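Putative laminarinase (Phanerochaete chrysosporium, PDB 2W39) probably hydrolyses beta-1,3-glucans such as laminarin, and related beta-glucans, as a secreted family 16 glycoside hydrolase with a beta-sandwich fold. Local coordinates at residues Arg144-Gly148 with Thr226-Phe230; Cys138-Arg144 with Phe230-Cys236; Thr81-Phe87 with Trp186-Thr192; Val89-Gln94 with Ser174-Asn180. One frame throughout, in Å; residues are numbered along the deposited sequence.

Contact 3 is the buried one, a regular antiparallel strand pair of the sandwich held by backbone hydrogen bonds between two layers of side chains. Contacts 1 and 2 lie nearer the surface and share Arg144 and Phe230: both fasten the loop after strand 138-139 to strand 229-232, which belongs to the same sheet as contact 3, and contact 2 also ties 138-139 to 235-236. Their chemistry is mixed, with an arginine grip on a carbonyl, sulfur contacts and, in contact 2, a disulfide. Contact 4, partly buried, joins a helix to a chain corner through an asparagine amide and a methionine between aromatic rings. It touches contact 3 at Tyr187 OH and Ser174 O, probably a hydrogen bond.

Contact 1: Arg144-Gly148 with Thr226-Phe230; sequences RTMTG and TPTAF
Arg144 runs past the ring of Phe230 and grips its carbonyl: NE lies 2.8 Å from Phe230 O with an N-H...O angle of 161°, and NH2 reaches the same oxygen at 3.1 Å by a more bent bond. The oxygen sits at the guanidinium edge, near its plane, while the two nitrogens come from opposite faces of the carbonyl plane. Guanidinium and phenyl planes are inclined by 53°, and the aliphatic stem meets the ring, Arg144 CG to Phe230 CD1 at 3.6 Å. Segment 226-230 enters strand 229-232 of the GH16 beta sandwich through a classic beta bulge, in which Thr228 and Ala229 both face Val198. Met146 has CG tucked between its backbone N and carbonyl carbon (chi1 63°); its extended chain brings SD to Phe230 N, a weak hydrogen bond of 3.5 Å, and lays CE over the guanidinium face. Thr147 N bonds to Pro227 O and Gly148 N to Thr228 O. A water joins Thr147 OG1 to Thr228 OG1, itself bonded to Phe200 N.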
loop_
_atom_site.group_PDB
_atom_site.type_symbol
_atom_site.label_atom_id
_atom_site.label_comp_id
_atom_site.label_asym_id
_atom_site.label_seq_id
_atom_site.Cartn_x
_atom_site.Cartn_y
_atom_site.Cartn_z
ATOM N N ARG A 144 -2.396 10.762 20.402
ATOM C CA ARG A 144 -2.117 11.863 19.500
ATOM C C ARG A 144 -3.290 12.030 18.553
ATOM O O ARG A 144 -4.085 11.116 18.352
ATOM C CB ARG A 144 -0.779 11.663 18.755
ATOM C CG ARG A 144 -0.751 10.563 17.685
ATOM C CD ARG A 144 -0.454 9.176 18.227
ATOM N NE ARG A 144 -0.057 8.324 17.106
ATOM C CZ ARG A 144 0.221 7.026 17.182
ATOM N NH1 ARG A 144 0.197 6.387 18.357
ATOM N NH2 ARG A 144 0.546 6.371 16.067
ATOM N N THR A 145 -3.391 13.211 17.972
ATOM C CA THR A 145 -4.576 13.577 17.223
ATOM C C THR A 145 -4.650 12.881 15.860
ATOM O O THR A 145 -3.880 13.183 14.934
ATOM C CB THR A 145 -4.672 15.104 17.128
ATOM O OG1 THR A 145 -4.934 15.588 18.446
ATOM C CG2 THR A 145 -5.803 15.538 16.231
ATOM N N MET A 146 -5.628 11.982 15.751
ATOM C CA MET A 146 -5.885 11.230 14.523
ATOM C C MET A 146 -7.236 10.571 14.685
ATOM O O MET A 146 -7.748 10.466 15.809
ATOM C CB MET A 146 -4.794 10.183 14.288
ATOM C CG MET A 146 -4.714 9.116 15.368
ATOM S SD MET A 146 -3.211 8.168 15.172
ATOM C CE MET A 146 -3.388 6.976 16.500
ATOM N N THR A 147 -7.836 10.131 13.583
ATOM C CA THR A 147 -9.127 9.444 13.673
ATOM C C THR A 147 -9.008 7.930 13.853
ATOM O O THR A 147 -9.955 7.273 14.304
ATOM C CB THR A 147 -10.004 9.725 12.460
ATOM O OG1 THR A 147 -9.381 9.118 11.328
ATOM C CG2 THR A 147 -10.181 11.219 12.217
ATOM N N GLY A 148 -7.853 7.372 13.523
ATOM C CA GLY A 148 -7.623 5.943 13.661
ATOM C C GLY A 148 -7.176 5.518 15.050
ATOM O O GLY A 148 -6.996 6.342 15.965
ATOM N N THR A 226 -8.215 16.477 10.347
ATOM C CA THR A 226 -7.435 15.552 11.140
ATOM C C THR A 226 -7.061 14.311 10.330
ATOM O O THR A 226 -7.912 13.729 9.658
ATOM C CB THR A 226 -8.245 15.191 12.381
ATOM O OG1 THR A 226 -8.391 16.384 13.146
ATOM C CG2 THR A 226 -7.578 14.117 13.207
ATOM N N PRO A 227 -5.787 13.887 10.405
ATOM C CA PRO A 227 -5.384 12.688 9.674
ATOM C C PRO A 227 -5.992 11.409 10.245
ATOM O O PRO A 227 -6.383 11.340 11.416
ATOM C CB PRO A 227 -3.854 12.685 9.826
ATOM C CG PRO A 227 -3.623 13.378 11.115
ATOM C CD PRO A 227 -4.662 14.475 11.160
ATOM N N THR A 228 -6.062 10.389 9.408
ATOM C CA THR A 228 -6.473 9.066 9.836
ATOM C C THR A 228 -5.400 8.413 10.717
ATOM O O THR A 228 -5.708 7.819 11.756
ATOM C CB THR A 228 -6.781 8.205 8.603
ATOM O OG1 THR A 228 -7.731 8.890 7.775
ATOM C CG2 THR A 228 -7.350 6.873 9.016
ATOM N N ALA A 229 -4.140 8.517 10.273
ATOM C CA ALA A 229 -2.994 8.061 11.061
ATOM C C ALA A 229 -2.023 9.218 11.196
ATOM O O ALA A 229 -1.757 9.936 10.239
ATOM C CB ALA A 229 -2.291 6.870 10.384
ATOM N N PHE A 230 -1.486 9.383 12.401
ATOM C CA PHE A 230 -0.511 10.432 12.724
ATOM C C PHE A 230 0.651 9.777 13.435
ATOM O O PHE A 230 0.482 9.043 14.420
ATOM C CB PHE A 230 -1.197 11.455 13.639
ATOM C CG PHE A 230 -0.352 12.662 14.051
ATOM C CD1 PHE A 230 -0.614 13.275 15.272
ATOM C CD2 PHE A 230 0.638 13.217 13.236
ATOM C CE1 PHE A 230 0.082 14.400 15.679
ATOM C CE2 PHE A 230 1.340 14.351 13.634
ATOM C CZ PHE A 230 1.051 14.939 14.865
HETATM O O HOH W 1 -10.117 9.476 8.785
#

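Contact 2: Cys138-Arg144 with Phe230-Cys236; sequences CAMPASR and FFPNTNC
The short runs Cys138-Ala139 and Asn235-Cys236 pair only loosely in antiparallel fashion; their firm backbone link is an almost straight bond from Ala139 N to Asn235 O (2.9 Å), whose donor stands well above the carbonyl plane. A disulfide cross-link, Cys138 SG to Cys236 SG with a chi3 of -91°, lies at the edge of the GH16 beta sandwich beyond strand 229-232, and Asn233 to Cys236 form a type I turn. Met140, with CG anti to its carbonyl carbon and the chain bent beyond, brings SD to the edge of the Phe231 ring, 5.2 Å from the centroid, a Met-aromatic contact, while CE touches Cys236 CB at 3.9 Å. Pro141 CD packs on Pro232 CG at 3.8 Å. Arg144, besides its grip on Phe230, turns NH1 back to Pro141 O at 3.0 Å, so one guanidinium ties its own loop to the strand; NH1 also bonds to Asn153 OD1. A leucine in place of Arg144 would probably leave the carbonyls of Phe230 and Pro141 without these donors and the loop less firmly fixed. A water donates to Ala139 O and Pro232 O and accepts from Asn235 N at 2.8 Å.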
loop_
_atom_site.group_PDB
_atom_site.type_symbol
_atom_site.label_atom_id
_atom_site.label_comp_id
_atom_site.label_asym_id
_atom_site.label_seq_id
_atom_site.Cartn_x
_atom_site.Cartn_y
_atom_site.Cartn_z
ATOM N N CYS A 138 12.567 4.614 17.842
ATOM C CA CYS A 138 11.469 5.294 17.195
ATOM C C CYS A 138 10.181 4.696 17.736
ATOM O O CYS A 138 9.822 3.567 17.402
ATOM C CB CYS A 138 11.570 5.150 15.675
ATOM S SG CYS A 138 10.222 5.944 14.777
ATOM N N ALA A 139 9.470 5.474 18.547
ATOM C CA ALA A 139 8.203 5.064 19.137
ATOM C C ALA A 139 7.184 6.192 18.967
ATOM O O ALA A 139 7.550 7.299 18.545
ATOM C CB ALA A 139 8.371 4.688 20.615
ATOM N N MET A 140 5.929 5.896 19.323
ATOM C CA MET A 140 4.817 6.815 19.153
ATOM C C MET A 140 4.116 7.007 20.493
ATOM O O MET A 140 4.020 6.067 21.292
ATOM C CB MET A 140 3.826 6.266 18.121
ATOM C CG MET A 140 4.408 6.187 16.716
ATOM S SD MET A 140 4.781 7.849 16.090
ATOM C CE MET A 140 6.351 7.606 15.248
ATOM N N PRO A 141 3.609 8.222 20.749
ATOM C CA PRO A 141 2.910 8.460 22.000
ATOM C C PRO A 141 1.580 7.735 22.043
ATOM O O PRO A 141 0.975 7.468 21.005
ATOM C CB PRO A 141 2.718 9.982 22.041
ATOM C CG PRO A 141 2.965 10.473 20.692
ATOM C CD PRO A 141 3.680 9.427 19.906
ATOM N N ALA A 142 1.128 7.414 23.250
ATOM C CA ALA A 142 -0.117 6.672 23.415
ATOM C C ALA A 142 -1.325 7.435 22.865
ATOM O O ALA A 142 -2.254 6.828 22.334
ATOM C CB ALA A 142 -0.340 6.337 24.886
ATOM N N SER A 143 -1.292 8.758 22.996
ATOM C CA SER A 143 -2.378 9.608 22.533
ATOM C C SER A 143 -1.829 10.674 21.605
ATOM O O SER A 143 -0.913 11.405 21.965
ATOM C CB SER A 143 -3.088 10.252 23.735
ATOM O OG SER A 143 -4.186 11.053 23.326
ATOM N N ARG A 144 -2.396 10.762 20.402
ATOM C CA ARG A 144 -2.117 11.863 19.500
ATOM C C ARG A 144 -3.290 12.030 18.553
ATOM O O ARG A 144 -4.085 11.116 18.352
ATOM C CB ARG A 144 -0.779 11.663 18.755
ATOM C CG ARG A 144 -0.751 10.563 17.685
ATOM C CD ARG A 144 -0.454 9.176 18.227
ATOM N NE ARG A 144 -0.057 8.324 17.106
ATOM C CZ ARG A 144 0.221 7.026 17.182
ATOM N NH1 ARG A 144 0.197 6.387 18.357
ATOM N NH2 ARG A 144 0.546 6.371 16.067
ATOM N N PHE A 230 -1.486 9.383 12.401
ATOM C CA PHE A 230 -0.511 10.432 12.724
ATOM C C PHE A 230 0.651 9.777 13.435
ATOM O O PHE A 230 0.482 9.043 14.420
ATOM C CB PHE A 230 -1.197 11.455 13.639
ATOM C CG PHE A 230 -0.352 12.662 14.051
ATOM C CD1 PHE A 230 -0.614 13.275 15.272
ATOM C CD2 PHE A 230 0.638 13.217 13.236
ATOM C CE1 PHE A 230 0.082 14.400 15.679
ATOM C CE2 PHE A 230 1.340 14.351 13.634
ATOM C CZ PHE A 230 1.051 14.939 14.865
ATOM N N PHE A 231 1.836 10.061 12.914
ATOM C CA PHE A 231 3.106 9.589 13.461
ATOM C C PHE A 231 3.946 10.823 13.758
ATOM O O PHE A 231 4.729 11.276 12.925
ATOM C CB PHE A 231 3.800 8.665 12.467
ATOM C CG PHE A 231 2.992 7.451 12.130
ATOM C CD1 PHE A 231 2.283 7.370 10.924
ATOM C CD2 PHE A 231 2.921 6.375 13.019
ATOM C CE1 PHE A 231 1.525 6.226 10.632
ATOM C CE2 PHE A 231 2.169 5.236 12.722
ATOM C CZ PHE A 231 1.475 5.168 11.523
ATOM N N PRO A 232 3.753 11.423 14.947
ATOM C CA PRO A 232 4.502 12.633 15.299
ATOM C C PRO A 232 5.939 12.276 15.691
ATOM O O PRO A 232 6.301 11.098 15.817
ATOM C CB PRO A 232 3.736 13.155 16.512
ATOM C CG PRO A 232 3.186 11.935 17.138
ATOM C CD PRO A 232 2.790 11.029 15.991
ATOM N N ASN A 233 6.752 13.305 15.914
ATOM C CA ASN A 233 8.138 13.091 16.302
ATOM C C ASN A 233 8.397 13.113 17.801
ATOM O O ASN A 233 9.553 13.108 18.235
ATOM C CB ASN A 233 9.066 14.062 15.556
ATOM C CG ASN A 233 8.906 15.510 15.997
ATOM O OD1 ASN A 233 8.020 15.845 16.786
ATOM N ND2 ASN A 233 9.769 16.382 15.480
ATOM N N THR A 234 7.331 13.075 18.593
ATOM C CA THR A 234 7.449 13.128 20.048
ATOM C C THR A 234 8.520 12.187 20.596
ATOM O O THR A 234 9.307 12.562 21.478
ATOM C CB THR A 234 6.097 12.754 20.652
ATOM O OG1 THR A 234 5.090 13.548 20.021
ATOM C CG2 THR A 234 6.057 12.980 22.155
ATOM N N ASN A 235 8.492 10.947 20.099
ATOM C CA ASN A 235 9.391 9.889 20.538
ATOM C C ASN A 235 10.119 9.226 19.362
ATOM O O ASN A 235 10.545 8.069 19.441
ATOM C CB ASN A 235 8.605 8.838 21.320
ATOM C CG ASN A 235 7.846 9.427 22.499
ATOM O OD1 ASN A 235 6.624 9.615 22.447
ATOM N ND2 ASN A 235 8.564 9.711 23.577
ATOM N N CYS A 236 10.264 9.971 18.274
ATOM C CA CYS A 236 10.927 9.453 17.083
ATOM C C CYS A 236 11.398 10.595 16.221
ATOM O O CYS A 236 10.580 11.387 15.759
ATOM C CB CYS A 236 9.948 8.610 16.262
ATOM S SG CYS A 236 10.722 7.927 14.777
HETATM O O HOH W 2 6.736 9.883 18.267
#

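Contact 3: Thr81-Phe87 with Trp186-Thr192; sequences TTHVAVF and WYAMERT
Arg191 passes its side chain over Thr81, with the stem beside the carbonyl oxygen and the tip over CA. CG is anti to the backbone N (chi1 169°) and the chain stays extended to NE. CB, CG and CD come steadily closer to Thr81 O, CD to 3.3 Å. NE is equally near that oxygen but badly angled for a hydrogen bond, because Thr81 O lies over one face of the guanidinium, toward its rim; NE gives a weak bond to a water that also meets Thr82 OG1. At the tip NH2 lies 3.6 Å from Thr81 CA, with Thr81 CB just beyond, and NH1 is bonded to Asp243 O. An alanine at Arg191 is likely to uncover the Thr81 carbonyl and leave Asp243 O without this donor. Thr81 O takes its own hydrogen bond from His83 ND1 at 2.8 Å, in the imidazole plane. From here strands 83-87 and 186-191 run antiparallel, at 172°, as neighbours in one sheet of the GH16 beta sandwich. Paired backbone bonds link His83 with Arg191, Ala85 with Met189 and Phe87 with Tyr187. Phe87, Tyr187 and Met189 point to the side where Ile118 of the facing sheet packs on them, Val84, Val86 and Ala188 to the other, toward Trp224 and Ile212. Met189 curls at its end so that CE touches His83 NE2 at 3.5 Å, and that nitrogen bonds to Glu104 OE2.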
loop_
_atom_site.group_PDB
_atom_site.type_symbol
_atom_site.label_atom_id
_atom_site.label_comp_id
_atom_site.label_asym_id
_atom_site.label_seq_id
_atom_site.Cartn_x
_atom_site.Cartn_y
_atom_site.Cartn_z
ATOM N N THR A 81 11.691 12.518 -0.164
ATOM C CA THR A 81 11.920 12.745 1.266
ATOM C C THR A 81 10.688 13.486 1.818
ATOM O O THR A 81 9.675 12.839 2.097
ATOM C CB THR A 81 13.258 13.459 1.546
ATOM O OG1 THR A 81 13.286 14.710 0.845
ATOM C CG2 THR A 81 14.437 12.570 1.098
ATOM N N THR A 82 10.762 14.809 1.964
ATOM C CA THR A 82 9.595 15.596 2.353
ATOM C C THR A 82 8.687 15.771 1.134
ATOM O O THR A 82 9.100 16.314 0.098
ATOM C CB THR A 82 10.030 16.930 2.938
ATOM O OG1 THR A 82 10.692 16.655 4.174
ATOM C CG2 THR A 82 8.842 17.849 3.179
ATOM N N HIS A 83 7.462 15.248 1.229
ATOM C CA HIS A 83 6.568 15.240 0.086
ATOM C C HIS A 83 5.173 14.860 0.537
ATOM O O HIS A 83 4.971 14.426 1.681
ATOM C CB HIS A 83 7.046 14.245 -0.989
ATOM C CG HIS A 83 6.875 12.800 -0.618
ATOM N ND1 HIS A 83 7.620 12.185 0.367
ATOM C CD2 HIS A 83 6.088 11.833 -1.148
ATOM C CE1 HIS A 83 7.278 10.906 0.434
ATOM N NE2 HIS A 83 6.344 10.666 -0.472
ATOM N N VAL A 84 4.230 15.022 -0.398
ATOM C CA VAL A 84 2.887 14.470 -0.243
ATOM C C VAL A 84 2.603 13.560 -1.425
ATOM O O VAL A 84 2.863 13.938 -2.570
ATOM C CB VAL A 84 1.806 15.582 -0.182
ATOM C CG1 VAL A 84 0.427 14.988 0.017
ATOM C CG2 VAL A 84 2.114 16.561 0.944
ATOM N N ALA A 85 2.074 12.365 -1.161
ATOM C CA ALA A 85 1.665 11.434 -2.225
ATOM C C ALA A 85 0.171 11.189 -2.092
ATOM O O ALA A 85 -0.318 10.900 -0.999
ATOM C CB ALA A 85 2.439 10.103 -2.119
ATOM N N VAL A 86 -0.545 11.309 -3.209
ATOM C CA VAL A 86 -1.996 11.149 -3.225
ATOM C C VAL A 86 -2.361 10.053 -4.215
ATOM O O VAL A 86 -1.994 10.127 -5.391
ATOM C CB VAL A 86 -2.722 12.458 -3.616
ATOM C CG1 VAL A 86 -4.232 12.264 -3.521
ATOM C CG2 VAL A 86 -2.261 13.610 -2.711
ATOM N N PHE A 87 -3.112 9.065 -3.743
ATOM C CA PHE A 87 -3.515 7.882 -4.501
ATOM C C PHE A 87 -5.027 7.910 -4.672
ATOM O O PHE A 87 -5.755 7.854 -3.684
ATOM C CB PHE A 87 -3.127 6.582 -3.749
ATOM C CG PHE A 87 -1.651 6.433 -3.451
ATOM C CD1 PHE A 87 -0.869 5.541 -4.178
ATOM C CD2 PHE A 87 -1.053 7.169 -2.438
ATOM C CE1 PHE A 87 0.494 5.394 -3.893
ATOM C CE2 PHE A 87 0.319 7.031 -2.160
ATOM C CZ PHE A 87 1.093 6.157 -2.891
ATOM N N TRP A 186 -9.625 7.879 -1.727
ATOM C CA TRP A 186 -8.335 8.549 -1.826
ATOM C C TRP A 186 -7.533 8.288 -0.571
ATOM O O TRP A 186 -8.042 8.378 0.562
ATOM C CB TRP A 186 -8.498 10.058 -1.965
ATOM C CG TRP A 186 -9.186 10.505 -3.211
ATOM C CD1 TRP A 186 -8.580 10.862 -4.389
ATOM C CD2 TRP A 186 -10.593 10.684 -3.403
ATOM N NE1 TRP A 186 -9.530 11.251 -5.300
ATOM C CE2 TRP A 186 -10.772 11.150 -4.725
ATOM C CE3 TRP A 186 -11.723 10.486 -2.587
ATOM C CZ2 TRP A 186 -12.036 11.447 -5.257
ATOM C CZ3 TRP A 186 -12.988 10.797 -3.117
ATOM C CH2 TRP A 186 -13.127 11.267 -4.444
ATOM N N TYR A 187 -6.266 7.949 -0.766
ATOM C CA TYR A 187 -5.277 7.908 0.317
ATOM C C TYR A 187 -4.257 8.986 0.049
ATOM O O TYR A 187 -3.727 9.081 -1.068
ATOM C CB TYR A 187 -4.590 6.544 0.383
ATOM C CG TYR A 187 -5.366 5.545 1.217
ATOM C CD1 TYR A 187 -6.285 4.663 0.642
ATOM C CD2 TYR A 187 -5.180 5.504 2.603
ATOM C CE1 TYR A 187 -6.988 3.748 1.445
ATOM C CE2 TYR A 187 -5.896 4.621 3.399
ATOM C CZ TYR A 187 -6.790 3.751 2.810
ATOM O OH TYR A 187 -7.476 2.907 3.644
ATOM N N ALA A 188 -3.942 9.783 1.069
ATOM C CA ALA A 188 -2.906 10.814 0.951
ATOM C C ALA A 188 -1.943 10.651 2.112
ATOM O O ALA A 188 -2.352 10.375 3.243
ATOM C CB ALA A 188 -3.523 12.200 0.955
ATOM N N MET A 189 -0.657 10.832 1.839
ATOM C CA MET A 189 0.369 10.713 2.871
ATOM C C MET A 189 1.258 11.936 2.776
ATOM O O MET A 189 1.781 12.223 1.694
ATOM C CB MET A 189 1.155 9.409 2.672
ATOM C CG MET A 189 2.164 9.044 3.763
ATOM S SD MET A 189 3.660 10.068 3.784
ATOM C CE MET A 189 4.392 9.646 2.209
ATOM N N GLU A 190 1.389 12.666 3.887
ATOM C CA GLU A 190 2.329 13.770 4.010
ATOM C C GLU A 190 3.471 13.354 4.917
ATOM O O GLU A 190 3.252 12.921 6.051
ATOM C CB GLU A 190 1.635 15.020 4.575
ATOM C CG GLU A 190 2.608 16.187 4.790
ATOM C CD GLU A 190 1.984 17.420 5.399
ATOM O OE1 GLU A 190 0.859 17.327 5.919
ATOM O OE2 GLU A 190 2.654 18.485 5.377
ATOM N N ARG A 191 4.696 13.506 4.412
ATOM C CA ARG A 191 5.896 13.238 5.195
ATOM C C ARG A 191 6.720 14.519 5.261
ATOM O O ARG A 191 7.066 15.119 4.243
ATOM C CB ARG A 191 6.734 12.141 4.537
ATOM C CG ARG A 191 8.113 12.014 5.162
ATOM C CD ARG A 191 8.912 10.842 4.621
ATOM N NE ARG A 191 10.333 11.105 4.820
ATOM C CZ ARG A 191 11.297 10.541 4.101
ATOM N NH1 ARG A 191 11.007 9.576 3.237
ATOM N NH2 ARG A 191 12.550 10.931 4.273
ATOM N N THR A 192 7.046 14.917 6.484
ATOM C CA THR A 192 7.967 16.007 6.746
ATOM C C THR A 192 9.033 15.516 7.719
ATOM O O THR A 192 9.026 14.355 8.129
ATOM C CB THR A 192 7.260 17.235 7.349
ATOM O OG1 THR A 192 6.920 16.967 8.713
ATOM C CG2 THR A 192 6.019 17.627 6.544
HETATM O O HOH W 3 11.456 14.036 5.299
#

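Contact 4: Val89-Gln94 with Ser174-Asn180; sequences VRHMPQ and SYGPSFN
Met92 holds CG between its backbone N and carbonyl carbon (chi1 73°) and bends again at its end, while Asn180 sets CG anti to its own carbonyl carbon (chi1 -71°); together these turns bring the thioether among the aromatics and the amide onto the Met92 backbone. Asn180 OD1 accepts from Met92 N at 2.8 Å on a lone pair. ND2 donates to Met92 O, also at 2.8 Å, and, almost straight, to Gln94 OE1 at 2.9 Å. Three bonds thus fix the rotation of the amide, which also lies flat on the His91 ring, the planes only 2° apart. His91 itself is bonded through ND1 to Tyr288 O. Met92 CE sits over the centre of the Phe179 ring, 3.6 Å from its centroid, as a CH-pi contact, and SD lies over the Tyr175 face, 3.9 Å from that centroid. Gly176 N adds a weak hydrogen bond to SD at 3.4 Å. Val89 CG1 touches the Phe179 edge at CZ, and a water joins Arg90 O to Asn180 O. Helix 176-181 is docked by Met-aromatic contacts and the hydrogen bonds of the Asn180 amide on a sandwich corner, where Arg90 and His91 form a classic beta bulge opposite Asp290.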
loop_
_atom_site.group_PDB
_atom_site.type_symbol
_atom_site.label_atom_id
_atom_site.label_comp_id
_atom_site.label_asym_id
_atom_site.label_seq_id
_atom_site.Cartn_x
_atom_site.Cartn_y
_atom_site.Cartn_z
ATOM N N VAL A 89 -7.811 5.757 -5.876
ATOM C CA VAL A 89 -7.880 4.309 -6.074
ATOM C C VAL A 89 -9.339 3.877 -6.219
ATOM O O VAL A 89 -10.135 4.038 -5.299
ATOM C CB VAL A 89 -7.251 3.566 -4.887
ATOM C CG1 VAL A 89 -7.325 2.062 -5.119
ATOM C CG2 VAL A 89 -5.789 4.013 -4.661
ATOM N N ARG A 90 -9.678 3.338 -7.384
ATOM C CA ARG A 90 -11.035 2.857 -7.661
ATOM C C ARG A 90 -11.282 1.477 -7.043
ATOM O O ARG A 90 -12.410 1.166 -6.664
ATOM C CB ARG A 90 -11.298 2.796 -9.171
ATOM C CG ARG A 90 -11.118 4.140 -9.866
ATOM C CD ARG A 90 -11.644 4.058 -11.305
ATOM N NE ARG A 90 -11.378 5.265 -12.091
ATOM C CZ ARG A 90 -10.397 5.401 -12.975
ATOM N NH1 ARG A 90 -9.519 4.433 -13.188
ATOM N NH2 ARG A 90 -10.286 6.540 -13.648
ATOM N N HIS A 91 -10.246 0.634 -6.997
ATOM C CA HIS A 91 -10.382 -0.766 -6.604
ATOM C C HIS A 91 -9.029 -1.228 -6.080
ATOM O O HIS A 91 -7.989 -0.843 -6.622
ATOM C CB HIS A 91 -10.779 -1.602 -7.828
ATOM C CG HIS A 91 -11.297 -2.977 -7.522
ATOM N ND1 HIS A 91 -10.473 -4.076 -7.374
ATOM C CD2 HIS A 91 -12.566 -3.437 -7.397
ATOM C CE1 HIS A 91 -11.220 -5.153 -7.174
ATOM N NE2 HIS A 91 -12.491 -4.790 -7.176
ATOM N N MET A 92 -9.041 -2.046 -5.033
ATOM C CA MET A 92 -7.824 -2.712 -4.570
ATOM C C MET A 92 -8.038 -4.221 -4.611
ATOM O O MET A 92 -9.175 -4.703 -4.639
ATOM C CB MET A 92 -7.438 -2.282 -3.150
ATOM C CG MET A 92 -8.336 -2.835 -2.047
ATOM S SD MET A 92 -7.696 -2.579 -0.370
ATOM C CE MET A 92 -7.841 -0.777 -0.217
ATOM N N PRO A 93 -6.948 -4.994 -4.638
ATOM C CA PRO A 93 -7.167 -6.434 -4.718
ATOM C C PRO A 93 -7.974 -6.984 -3.564
ATOM O O PRO A 93 -7.792 -6.599 -2.400
ATOM C CB PRO A 93 -5.747 -7.006 -4.702
ATOM C CG PRO A 93 -4.892 -5.898 -5.323
ATOM C CD PRO A 93 -5.526 -4.624 -4.778
ATOM N N GLN A 94 -8.810 -7.961 -3.895
ATOM C CA GLN A 94 -9.527 -8.733 -2.880
ATOM C C GLN A 94 -9.463 -10.217 -3.212
ATOM O O GLN A 94 -9.166 -10.603 -4.339
ATOM C CB GLN A 94 -10.974 -8.255 -2.715
ATOM C CG GLN A 94 -11.822 -8.456 -3.953
ATOM C CD GLN A 94 -13.266 -8.084 -3.712
ATOM O OE1 GLN A 94 -13.597 -6.920 -3.488
ATOM N NE2 GLN A 94 -14.142 -9.077 -3.760
ATOM N N SER A 174 -12.413 1.593 4.401
ATOM C CA SER A 174 -11.000 1.854 4.162
ATOM C C SER A 174 -10.279 0.721 3.459
ATOM O O SER A 174 -9.157 0.927 2.972
ATOM C CB SER A 174 -10.287 2.134 5.490
ATOM O OG SER A 174 -10.269 0.991 6.353
ATOM N N TYR A 175 -10.879 -0.473 3.393
ATOM C CA TYR A 175 -10.123 -1.623 2.917
ATOM C C TYR A 175 -11.032 -2.706 2.346
ATOM O O TYR A 175 -12.184 -2.852 2.764
ATOM C CB TYR A 175 -9.302 -2.223 4.098
ATOM C CG TYR A 175 -8.318 -3.258 3.640
ATOM C CD1 TYR A 175 -7.100 -2.865 3.077
ATOM C CD2 TYR A 175 -8.627 -4.618 3.667
ATOM C CE1 TYR A 175 -6.208 -3.799 2.547
ATOM C CE2 TYR A 175 -7.739 -5.565 3.149
ATOM C CZ TYR A 175 -6.542 -5.145 2.586
ATOM O OH TYR A 175 -5.659 -6.039 2.048
ATOM N N GLY A 176 -10.489 -3.474 1.409
ATOM C CA GLY A 176 -11.048 -4.774 1.086
ATOM C C GLY A 176 -12.331 -4.707 0.289
ATOM O O GLY A 176 -12.624 -3.710 -0.385
ATOM N N PRO A 177 -13.121 -5.791 0.354
ATOM C CA PRO A 177 -14.427 -5.805 -0.300
ATOM C C PRO A 177 -15.293 -4.586 0.047
ATOM O O PRO A 177 -16.015 -4.085 -0.827
ATOM C CB PRO A 177 -15.053 -7.103 0.231
ATOM C CG PRO A 177 -13.855 -8.019 0.404
ATOM C CD PRO A 177 -12.780 -7.096 0.964
ATOM N N SER A 178 -15.234 -4.108 1.285
ATOM C CA SER A 178 -16.017 -2.922 1.666
ATOM C C SER A 178 -15.585 -1.695 0.838
ATOM O O SER A 178 -16.404 -0.968 0.274
ATOM C CB SER A 178 -15.806 -2.636 3.146
ATOM O OG SER A 178 -16.518 -1.489 3.550
ATOM N N PHE A 179 -14.281 -1.448 0.780
ATOM C CA PHE A 179 -13.715 -0.373 -0.038
ATOM C C PHE A 179 -14.138 -0.524 -1.495
ATOM O O PHE A 179 -14.568 0.442 -2.141
ATOM C CB PHE A 179 -12.201 -0.463 0.136
ATOM C CG PHE A 179 -11.371 0.454 -0.740
ATOM C CD1 PHE A 179 -10.881 1.665 -0.253
ATOM C CD2 PHE A 179 -10.951 0.028 -1.998
ATOM C CE1 PHE A 179 -10.023 2.456 -1.017
ATOM C CE2 PHE A 179 -10.074 0.816 -2.775
ATOM C CZ PHE A 179 -9.624 2.017 -2.282
ATOM N N ASN A 180 -14.020 -1.739 -2.025
ATOM C CA ASN A 180 -14.328 -1.946 -3.433
ATOM C C ASN A 180 -15.801 -1.702 -3.756
ATOM O O ASN A 180 -16.140 -1.102 -4.786
ATOM C CB ASN A 180 -13.886 -3.339 -3.865
ATOM C CG ASN A 180 -12.379 -3.460 -3.934
ATOM O OD1 ASN A 180 -11.680 -2.451 -4.103
ATOM N ND2 ASN A 180 -11.864 -4.678 -3.806
HETATM O O HOH W 4 -14.446 -0.723 -6.883
#